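Local coordinates for uncharacterized protein (PDB 4ZKQ) that binds chemokines as a viral decoy receptor of a rodent gammaherpesvirus, and so probably keeps them from host receptors, at residues C278-Y286 / R392-L400; T51-L60 / G175-R186. All coordinates share one frame; numbering follows the deposited sequence.

Contact 1: residues C278-Y286 / R392-L400; sequences CEEVTPGRY and REYYLDRVL
Thr282 and Tyr395 are joined by two hydrogen bonds where a loop docks on the end of strand 388-395. This strand belongs to a mixed beta sheet; the loop leads into strand 285-286 of a separate antiparallel sheet. Tyr395 N gives a nearly straight bond (173°) to Thr282 OG1, at 2.8 Å. Thr282 N meets a lone pair of Tyr395 O, in the carbonyl plane, at 3.0 Å. Thr282 OG1 can face Tyr395 N because it stands beside its own backbone N (chi1 -49°); CG2 is thereby turned to Tyr394 CD1. A water donates to Thr282 O and Tyr395 O. Asp397 OD1 lies 3.2 Å from Tyr286 OH. The same OD1 forms a salt bridge with Arg398 NH1, which probably helps to place the guanidinium against the Tyr286 ring. Tyr286 CD2 sits over one guanidinium face, offset toward its rim, with the planes 36° apart. Both side chains are poorly ordered, so this geometry is uncertain. Val281 CG1 packs on Asp397 OD2. At the other end Cys278, disulfide-bonded to Cys223, sets its CB at the edge of the Tyr395 ring, 3.9 Å from Tyr395 CE2, and the backbone O of Glu279 is 3.4 Å from Tyr395 CD2.

Contact 2: residues T51-L60 / G175-R186; sequences TCDKITYGPL and GVCSLWKANDSR
Cys52 and Cys177 both hold SG beside the backbone N (chi1 -68° and -59°), which lets the sulfurs meet in a disulfide, SG to SG 2.0 Å. It staples the start of a parallel strand pair, 54-59 with 175-181, inside a mixed beta sheet. Strand 23-26 and strand 161-169 flank the pair. Asp53, just ahead of strand 54-59, pairs twice with Gly175, the first residue of strand 175-181. Asp53 N donates to Gly175 O at 2.8 Å, and Gly175 N meets the anti lone pair of Asp53 OD2 at 2.8 Å. Arg29 holds the other carboxylate oxygen in a salt bridge. Gly175 O also accepts from Lys54 N. The parallel ladder then runs from Cys177 N on Lys54 O to Leu60 N on Lys181 O. On one sheet face Ile55 and Leu179 lie side by side, CD1 to CB 4.0 Å. On the other, Trp180 CE3 and CZ3 pack against Gly58, with Pro59 O at the indole edge. Water bridges Thr56 OG1, which also bonds Lys215, and Cys177 O.

A type II turn, Lys181 to Asp184, brings the chain back beside Gly58 and Pro59, and the Arg186 side chain reaches Tyr57. Asp184 OD1 takes Arg186 N in an Asx turn, and its syn lone pair takes Arg186 NH1 at 2.9 Å. This grip, with the bond from Arg186 NE to Thr23 OG1, probably limits the rotation of the guanidinium. Tyr57 CB lies over the centre of one guanidinium face, 3.4 Å from Arg186 CZ.

In the fold
From the N terminus, the chain forms strand 23-26 and enters contact 2 at the end of helix 44-51. A further 114 residues separate 51-60 from 175-186. The excursion between builds strands of two sheets before 175-186 returns to lie beside strand 54-59. The chain then passes through the long strand 206-223 and reaches 278-286. A further 105 residues, about half of them strand, precede 392-400, near the modelled C terminus. The two closures follow in series and neither nest nor cross. Contact 2 is buried near the chain centre; contact 1 is at the surface. Their centres lie about 35 Å apart. Contact 1 ties the region leading into strand 285-286 to the end of strand 388-395.

Contact 1: residues C278-Y286 / R392-L400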
loop_
_atom_site.group_PDB
_atom_site.type_symbol
_atom_site.label_atom_id
_atom_site.label_comp_id
_atom_site.label_asym_id
_atom_site.label_seq_id
_atom_site.Cartn_x
_atom_site.Cartn_y
_atom_site.Cartn_z
ATOM N N CYS A 278 14.559 -15.692 -16.287
ATOM C CA CYS A 278 15.192 -15.757 -14.968
ATOM C C CYS A 278 15.756 -17.145 -14.714
ATOM O O CYS A 278 15.149 -18.142 -15.095
ATOM C CB CYS A 278 14.199 -15.420 -13.853
ATOM S SG CYS A 278 13.470 -13.759 -13.937
ATOM N N GLU A 279 16.904 -17.216 -14.051
ATOM C CA GLU A 279 17.405 -18.498 -13.587
ATOM C C GLU A 279 16.506 -18.990 -12.457
ATOM O O GLU A 279 15.974 -18.188 -11.689
ATOM C CB GLU A 279 18.857 -18.382 -13.122
ATOM C CG GLU A 279 19.809 -17.898 -14.195
ATOM C CD GLU A 279 21.257 -17.987 -13.758
ATOM O OE1 GLU A 279 21.745 -19.118 -13.531
ATOM O OE2 GLU A 279 21.902 -16.926 -13.634
ATOM N N GLU A 280 16.323 -20.305 -12.363
ATOM C CA GLU A 280 15.436 -20.880 -11.359
ATOM C C GLU A 280 15.990 -20.677 -9.958
ATOM O O GLU A 280 15.253 -20.718 -8.975
ATOM C CB GLU A 280 15.218 -22.371 -11.632
ATOM C CG GLU A 280 14.413 -22.650 -12.890
ATOM C CD GLU A 280 12.962 -22.226 -12.773
ATOM O OE1 GLU A 280 12.405 -22.284 -11.653
ATOM O OE2 GLU A 280 12.377 -21.831 -13.803
ATOM N N VAL A 281 17.298 -20.469 -9.879
ATOM C CA VAL A 281 17.946 -20.107 -8.632
ATOM C C VAL A 281 18.782 -18.886 -8.916
ATOM O O VAL A 281 19.612 -18.886 -9.823
ATOM C CB VAL A 281 18.811 -21.238 -8.079
ATOM C CG1 VAL A 281 19.484 -20.808 -6.781
ATOM C CG2 VAL A 281 17.956 -22.449 -7.851
ATOM N N THR A 282 18.544 -17.826 -8.159
ATOM C CA THR A 282 19.183 -16.562 -8.456
ATOM C C THR A 282 20.641 -16.638 -8.011
ATOM O O THR A 282 20.921 -17.109 -6.911
ATOM C CB THR A 282 18.459 -15.399 -7.769
ATOM O OG1 THR A 282 17.051 -15.496 -8.031
ATOM C CG2 THR A 282 18.981 -14.071 -8.282
ATOM N N PRO A 283 21.578 -16.193 -8.869
ATOM C CA PRO A 283 22.996 -16.215 -8.493
ATOM C C PRO A 283 23.308 -15.392 -7.248
ATOM O O PRO A 283 22.863 -14.252 -7.125
ATOM C CB PRO A 283 23.693 -15.611 -9.714
ATOM C CG PRO A 283 22.771 -15.847 -10.838
ATOM C CD PRO A 283 21.391 -15.743 -10.259
ATOM N N GLY A 284 24.080 -15.975 -6.341
ATOM C CA GLY A 284 24.494 -15.289 -5.133
ATOM C C GLY A 284 25.683 -16.005 -4.530
ATOM O O GLY A 284 26.088 -17.055 -5.023
ATOM N N ARG A 285 26.244 -15.436 -3.468
ATOM C CA ARG A 285 27.354 -16.068 -2.767
ATOM C C ARG A 285 26.845 -16.780 -1.523
ATOM O O ARG A 285 26.236 -16.162 -0.650
ATOM C CB ARG A 285 28.416 -15.034 -2.396
ATOM C CG ARG A 285 29.800 -15.630 -2.183
ATOM C CD ARG A 285 30.830 -14.563 -1.863
ATOM N NE ARG A 285 30.661 -14.029 -0.516
ATOM C CZ ARG A 285 31.391 -13.043 -0.004
ATOM N NH1 ARG A 285 32.345 -12.471 -0.727
ATOM N NH2 ARG A 285 31.163 -12.625 1.233
ATOM N N TYR A 286 27.096 -18.083 -1.450
ATOM C CA TYR A 286 26.664 -18.888 -0.314
ATOM C C TYR A 286 27.772 -19.002 0.727
ATOM O O TYR A 286 28.926 -19.266 0.393
ATOM C CB TYR A 286 26.234 -20.280 -0.783
ATOM C CG TYR A 286 25.057 -20.262 -1.732
ATOM C CD1 TYR A 286 25.213 -19.876 -3.058
ATOM C CD2 TYR A 286 23.787 -20.631 -1.305
ATOM C CE1 TYR A 286 24.138 -19.855 -3.930
ATOM C CE2 TYR A 286 22.708 -20.615 -2.169
ATOM C CZ TYR A 286 22.889 -20.227 -3.479
ATOM O OH TYR A 286 21.817 -20.211 -4.338
ATOM N N ARG A 392 13.384 -6.359 -6.932
ATOM C CA ARG A 392 14.288 -7.462 -7.227
ATOM C C ARG A 392 13.792 -8.738 -6.577
ATOM O O ARG A 392 13.651 -8.810 -5.357
ATOM C CB ARG A 392 15.705 -7.138 -6.754
ATOM C CG ARG A 392 16.294 -5.955 -7.481
ATOM C CD ARG A 392 17.725 -5.670 -7.092
ATOM N NE ARG A 392 18.156 -4.379 -7.625
ATOM C CZ ARG A 392 18.761 -4.201 -8.796
ATOM N NH1 ARG A 392 19.029 -5.232 -9.590
ATOM N NH2 ARG A 392 19.103 -2.978 -9.175
ATOM N N GLU A 393 13.505 -9.734 -7.408
ATOM C CA GLU A 393 13.078 -11.039 -6.933
ATOM C C GLU A 393 14.289 -11.945 -6.809
ATOM O O GLU A 393 15.186 -11.917 -7.659
ATOM C CB GLU A 393 12.038 -11.652 -7.882
ATOM C CG GLU A 393 10.719 -10.893 -7.918
ATOM C CD GLU A 393 9.697 -11.492 -8.868
ATOM O OE1 GLU A 393 9.823 -12.683 -9.229
ATOM O OE2 GLU A 393 8.761 -10.763 -9.256
ATOM N N TYR A 394 14.308 -12.739 -5.741
ATOM C CA TYR A 394 15.358 -13.719 -5.512
ATOM C C TYR A 394 14.731 -15.078 -5.259
ATOM O O TYR A 394 13.826 -15.213 -4.429
ATOM C CB TYR A 394 16.246 -13.311 -4.336
ATOM C CG TYR A 394 16.997 -12.024 -4.572
ATOM C CD1 TYR A 394 18.246 -12.038 -5.168
ATOM C CD2 TYR A 394 16.459 -10.798 -4.200
ATOM C CE1 TYR A 394 18.941 -10.882 -5.390
ATOM C CE2 TYR A 394 17.151 -9.625 -4.419
ATOM C CZ TYR A 394 18.397 -9.678 -5.019
ATOM O OH TYR A 394 19.120 -8.539 -5.262
ATOM N N TYR A 395 15.201 -16.072 -6.006
ATOM C CA TYR A 395 14.721 -17.443 -5.890
ATOM C C TYR A 395 15.799 -18.258 -5.197
ATOM O O TYR A 395 16.914 -18.407 -5.708
ATOM C CB TYR A 395 14.378 -18.018 -7.269
ATOM C CG TYR A 395 13.556 -17.068 -8.105
ATOM C CD1 TYR A 395 12.399 -16.497 -7.596
ATOM C CD2 TYR A 395 13.949 -16.714 -9.386
ATOM C CE1 TYR A 395 11.652 -15.616 -8.342
ATOM C CE2 TYR A 395 13.206 -15.830 -10.143
ATOM C CZ TYR A 395 12.057 -15.282 -9.613
ATOM O OH TYR A 395 11.307 -14.399 -10.356
ATOM N N LEU A 396 15.463 -18.748 -4.011
ATOM C CA LEU A 396 16.405 -19.460 -3.160
ATOM C C LEU A 396 16.284 -20.968 -3.333
ATOM O O LEU A 396 15.221 -21.472 -3.696
ATOM C CB LEU A 396 16.166 -19.105 -1.689
ATOM C CG LEU A 396 16.692 -17.776 -1.148
ATOM C CD1 LEU A 396 16.065 -16.595 -1.856
ATOM C CD2 LEU A 396 16.434 -17.696 0.351
ATOM N N ASP A 397 17.376 -21.678 -3.071
ATOM C CA ASP A 397 17.337 -23.132 -2.934
ATOM C C ASP A 397 17.750 -23.512 -1.512
ATOM O O ASP A 397 18.074 -24.663 -1.230
ATOM C CB ASP A 397 18.236 -23.813 -3.971
ATOM C CG ASP A 397 19.638 -23.232 -4.010
ATOM O OD1 ASP A 397 20.007 -22.477 -3.086
ATOM O OD2 ASP A 397 20.376 -23.538 -4.972
ATOM N N ARG A 398 17.738 -22.518 -0.628
ATOM C CA ARG A 398 17.899 -22.726 0.804
ATOM C C ARG A 398 16.578 -22.399 1.476
ATOM O O ARG A 398 15.771 -21.646 0.927
ATOM C CB ARG A 398 19.010 -21.844 1.372
ATOM C CG ARG A 398 20.365 -22.032 0.725
ATOM C CD ARG A 398 20.997 -23.350 1.127
ATOM N NE ARG A 398 22.399 -23.426 0.718
ATOM C CZ ARG A 398 22.821 -23.852 -0.469
ATOM N NH1 ARG A 398 21.955 -24.258 -1.391
ATOM N NH2 ARG A 398 24.121 -23.878 -0.737
ATOM N N VAL A 399 16.349 -22.956 2.658
ATOM C CA VAL A 399 15.149 -22.624 3.409
ATOM C C VAL A 399 15.440 -21.356 4.208
ATOM O O VAL A 399 16.454 -21.256 4.899
ATOM C CB VAL A 399 14.691 -23.789 4.330
ATOM C CG1 VAL A 399 15.633 -23.978 5.518
ATOM C CG2 VAL A 399 13.262 -23.562 4.802
ATOM N N LEU A 400 14.561 -20.371 4.066
ATOM C CA LEU A 400 14.719 -19.095 4.747
ATOM C C LEU A 400 14.576 -19.288 6.250
ATOM O O LEU A 400 13.791 -20.125 6.696
ATOM C CB LEU A 400 13.681 -18.094 4.236
ATOM C CG LEU A 400 13.871 -16.633 4.629
ATOM C CD1 LEU A 400 15.031 -16.051 3.867
ATOM C CD2 LEU A 400 12.599 -15.846 4.358
HETATM O O HOH W 1 19.603 -17.806 -4.850
#

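Contact 2: residues T51-L60 / G175-R186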
loop_
_atom_site.group_PDB
_atom_site.type_symbol
_atom_site.label_atom_id
_atom_site.label_comp_id
_atom_site.label_asym_id
_atom_site.label_seq_id
_atom_site.Cartn_x
_atom_site.Cartn_y
_atom_site.Cartn_z
ATOM N N THR A 51 4.160 9.124 11.882
ATOM C CA THR A 51 4.020 7.671 11.675
ATOM C C THR A 51 4.154 7.167 10.232
ATOM O O THR A 51 4.165 5.956 10.010
ATOM C CB THR A 51 2.655 7.179 12.219
ATOM O OG1 THR A 51 1.584 7.703 11.424
ATOM C CG2 THR A 51 2.479 7.616 13.677
ATOM N N CYS A 52 4.269 8.070 9.262
ATOM C CA CYS A 52 4.419 7.672 7.862
ATOM C C CYS A 52 5.874 7.660 7.405
ATOM O O CYS A 52 6.630 8.573 7.715
ATOM C CB CYS A 52 3.612 8.614 6.964
ATOM S SG CYS A 52 1.805 8.465 7.152
ATOM N N ASP A 53 6.246 6.630 6.645
ATOM C CA ASP A 53 7.586 6.524 6.070
ATOM C C ASP A 53 7.551 6.852 4.586
ATOM O O ASP A 53 8.574 7.150 3.975
ATOM C CB ASP A 53 8.153 5.120 6.312
ATOM C CG ASP A 53 8.284 4.802 7.788
ATOM O OD1 ASP A 53 9.098 5.478 8.452
ATOM O OD2 ASP A 53 7.562 3.909 8.294
ATOM N N LYS A 54 6.348 6.838 4.026
ATOM C CA LYS A 54 6.147 7.113 2.622
ATOM C C LYS A 54 4.716 7.598 2.441
ATOM O O LYS A 54 3.828 7.173 3.179
ATOM C CB LYS A 54 6.427 5.848 1.804
ATOM C CG LYS A 54 5.746 5.770 0.459
ATOM C CD LYS A 54 6.166 4.504 -0.283
ATOM C CE LYS A 54 5.176 4.155 -1.364
ATOM N NZ LYS A 54 5.694 3.113 -2.282
ATOM N N ILE A 55 4.488 8.486 1.476
ATOM C CA ILE A 55 3.135 8.952 1.216
ATOM C C ILE A 55 2.863 9.123 -0.281
ATOM O O ILE A 55 3.695 9.627 -1.030
ATOM C CB ILE A 55 2.853 10.264 1.964
ATOM C CG1 ILE A 55 1.364 10.619 1.867
ATOM C CG2 ILE A 55 3.744 11.393 1.454
ATOM C CD1 ILE A 55 0.936 11.658 2.875
ATOM N N THR A 56 1.688 8.660 -0.691
ATOM C CA THR A 56 1.224 8.769 -2.065
ATOM C C THR A 56 0.090 9.778 -2.084
ATOM O O THR A 56 -0.781 9.738 -1.222
ATOM C CB THR A 56 0.742 7.413 -2.609
ATOM O OG1 THR A 56 1.866 6.533 -2.771
ATOM C CG2 THR A 56 0.026 7.562 -3.968
ATOM N N TYR A 57 0.126 10.700 -3.043
ATOM C CA TYR A 57 -0.909 11.716 -3.182
ATOM C C TYR A 57 -1.858 11.353 -4.324
ATOM O O TYR A 57 -1.425 10.865 -5.369
ATOM C CB TYR A 57 -0.288 13.089 -3.449
ATOM C CG TYR A 57 0.774 13.495 -2.467
ATOM C CD1 TYR A 57 0.438 14.096 -1.259
ATOM C CD2 TYR A 57 2.121 13.292 -2.748
ATOM C CE1 TYR A 57 1.414 14.475 -0.355
ATOM C CE2 TYR A 57 3.099 13.666 -1.849
ATOM C CZ TYR A 57 2.741 14.258 -0.657
ATOM O OH TYR A 57 3.715 14.642 0.241
ATOM N N GLY A 58 -3.149 11.582 -4.126
ATOM C CA GLY A 58 -4.121 11.317 -5.175
ATOM C C GLY A 58 -5.437 12.046 -4.981
ATOM O O GLY A 58 -5.619 12.767 -4.005
ATOM N N PRO A 59 -6.364 11.875 -5.934
ATOM C CA PRO A 59 -7.670 12.525 -5.906
ATOM C C PRO A 59 -8.722 11.691 -5.184
ATOM O O PRO A 59 -8.823 10.494 -5.445
ATOM C CB PRO A 59 -8.016 12.648 -7.394
ATOM C CG PRO A 59 -7.436 11.402 -7.983
ATOM C CD PRO A 59 -6.178 11.095 -7.168
ATOM N N LEU A 60 -9.500 12.325 -4.314
ATOM C CA LEU A 60 -10.653 11.675 -3.703
ATOM C C LEU A 60 -11.852 11.813 -4.630
ATOM O O LEU A 60 -12.333 12.920 -4.854
ATOM C CB LEU A 60 -10.964 12.291 -2.340
ATOM C CG LEU A 60 -12.153 11.695 -1.577
ATOM C CD1 LEU A 60 -11.999 10.187 -1.365
ATOM C CD2 LEU A 60 -12.293 12.407 -0.254
ATOM N N GLY A 175 5.278 2.493 7.678
ATOM C CA GLY A 175 4.051 3.250 7.538
ATOM C C GLY A 175 3.885 3.736 6.115
ATOM O O GLY A 175 4.506 4.720 5.702
ATOM N N VAL A 176 3.051 3.033 5.358
ATOM C CA VAL A 176 2.820 3.364 3.962
ATOM C C VAL A 176 1.491 4.085 3.837
ATOM O O VAL A 176 0.428 3.495 4.015
ATOM C CB VAL A 176 2.840 2.111 3.089
ATOM C CG1 VAL A 176 2.588 2.467 1.645
ATOM C CG2 VAL A 176 4.184 1.430 3.226
ATOM N N CYS A 177 1.561 5.372 3.527
ATOM C CA CYS A 177 0.394 6.225 3.628
ATOM C C CYS A 177 -0.093 6.745 2.292
ATOM O O CYS A 177 0.650 6.795 1.312
ATOM C CB CYS A 177 0.698 7.388 4.559
ATOM S SG CYS A 177 1.155 6.795 6.199
ATOM N N SER A 178 -1.362 7.123 2.251
ATOM C CA SER A 178 -1.914 7.740 1.062
ATOM C C SER A 178 -2.863 8.846 1.472
ATOM O O SER A 178 -3.620 8.705 2.429
ATOM C CB SER A 178 -2.620 6.704 0.189
ATOM O OG SER A 178 -3.654 6.062 0.898
ATOM N N LEU A 179 -2.796 9.956 0.749
ATOM C CA LEU A 179 -3.618 11.119 1.042
ATOM C C LEU A 179 -4.448 11.465 -0.180
ATOM O O LEU A 179 -3.910 11.867 -1.211
ATOM C CB LEU A 179 -2.755 12.302 1.481
ATOM C CG LEU A 179 -3.511 13.530 2.003
ATOM C CD1 LEU A 179 -4.366 13.156 3.198
ATOM C CD2 LEU A 179 -2.510 14.613 2.377
ATOM N N TRP A 180 -5.759 11.278 -0.046
ATOM C CA TRP A 180 -6.713 11.461 -1.133
ATOM C C TRP A 180 -7.489 12.736 -0.868
ATOM O O TRP A 180 -8.280 12.791 0.064
ATOM C CB TRP A 180 -7.662 10.262 -1.237
ATOM C CG TRP A 180 -6.923 8.988 -1.273
ATOM C CD1 TRP A 180 -6.585 8.208 -0.207
ATOM C CD2 TRP A 180 -6.380 8.350 -2.427
ATOM N NE1 TRP A 180 -5.867 7.117 -0.627
ATOM C CE2 TRP A 180 -5.730 7.179 -1.993
ATOM C CE3 TRP A 180 -6.385 8.652 -3.797
ATOM C CZ2 TRP A 180 -5.089 6.312 -2.863
ATOM C CZ3 TRP A 180 -5.753 7.787 -4.664
ATOM C CH2 TRP A 180 -5.110 6.633 -4.195
ATOM N N LYS A 181 -7.235 13.763 -1.677
ATOM C CA LYS A 181 -7.873 15.063 -1.496
ATOM C C LYS A 181 -8.907 15.335 -2.574
ATOM O O LYS A 181 -8.709 15.010 -3.746
ATOM C CB LYS A 181 -6.836 16.189 -1.507
ATOM C CG LYS A 181 -5.805 16.105 -0.410
ATOM C CD LYS A 181 -4.998 17.394 -0.339
ATOM C CE LYS A 181 -3.654 17.169 0.322
ATOM N NZ LYS A 181 -2.604 16.730 -0.645
ATOM N N ALA A 182 -10.021 15.927 -2.171
ATOM C CA ALA A 182 -11.012 16.366 -3.131
ATOM C C ALA A 182 -10.370 17.467 -3.976
ATOM O O ALA A 182 -9.710 18.355 -3.442
ATOM C CB ALA A 182 -12.261 16.870 -2.438
ATOM N N ASN A 183 -10.551 17.387 -5.285
ATOM C CA ASN A 183 -9.958 18.356 -6.210
ATOM C C ASN A 183 -8.427 18.408 -6.157
ATOM O O ASN A 183 -7.825 19.435 -6.465
ATOM C CB ASN A 183 -10.524 19.754 -5.946
ATOM C CG ASN A 183 -12.007 19.847 -6.264
ATOM O OD1 ASN A 183 -12.473 19.272 -7.244
ATOM N ND2 ASN A 183 -12.750 20.570 -5.437
ATOM N N ASP A 184 -7.799 17.300 -5.777
ATOM C CA ASP A 184 -6.358 17.165 -5.936
ATOM C C ASP A 184 -6.010 17.366 -7.408
ATOM O O ASP A 184 -6.795 17.011 -8.290
ATOM C CB ASP A 184 -5.878 15.794 -5.467
ATOM C CG ASP A 184 -4.393 15.762 -5.217
ATOM O OD1 ASP A 184 -3.635 15.484 -6.168
ATOM O OD2 ASP A 184 -3.986 16.030 -4.072
ATOM N N SER A 185 -4.836 17.920 -7.686
ATOM C CA SER A 185 -4.442 18.169 -9.071
ATOM C C SER A 185 -4.197 16.868 -9.829
ATOM O O SER A 185 -4.280 16.830 -11.057
ATOM C CB SER A 185 -3.181 19.034 -9.125
ATOM O OG SER A 185 -2.067 18.325 -8.622
ATOM N N ARG A 186 -3.904 15.800 -9.095
ATOM C CA ARG A 186 -3.552 14.516 -9.710
ATOM C C ARG A 186 -4.786 13.733 -10.157
ATOM O O ARG A 186 -4.951 12.561 -9.822
ATOM C CB ARG A 186 -2.726 13.690 -8.726
ATOM C CG ARG A 186 -1.494 14.434 -8.239
ATOM C CD ARG A 186 -0.839 13.730 -7.066
ATOM N NE ARG A 186 0.332 14.445 -6.563
ATOM C CZ ARG A 186 0.273 15.535 -5.805
ATOM N NH1 ARG A 186 -0.901 16.052 -5.478
ATOM N NH2 ARG A 186 1.387 16.109 -5.373
HETATM O O HOH W 2 2.193 5.251 -0.441
HETATM O O HOH W 3 -11.297 14.778 -6.694
#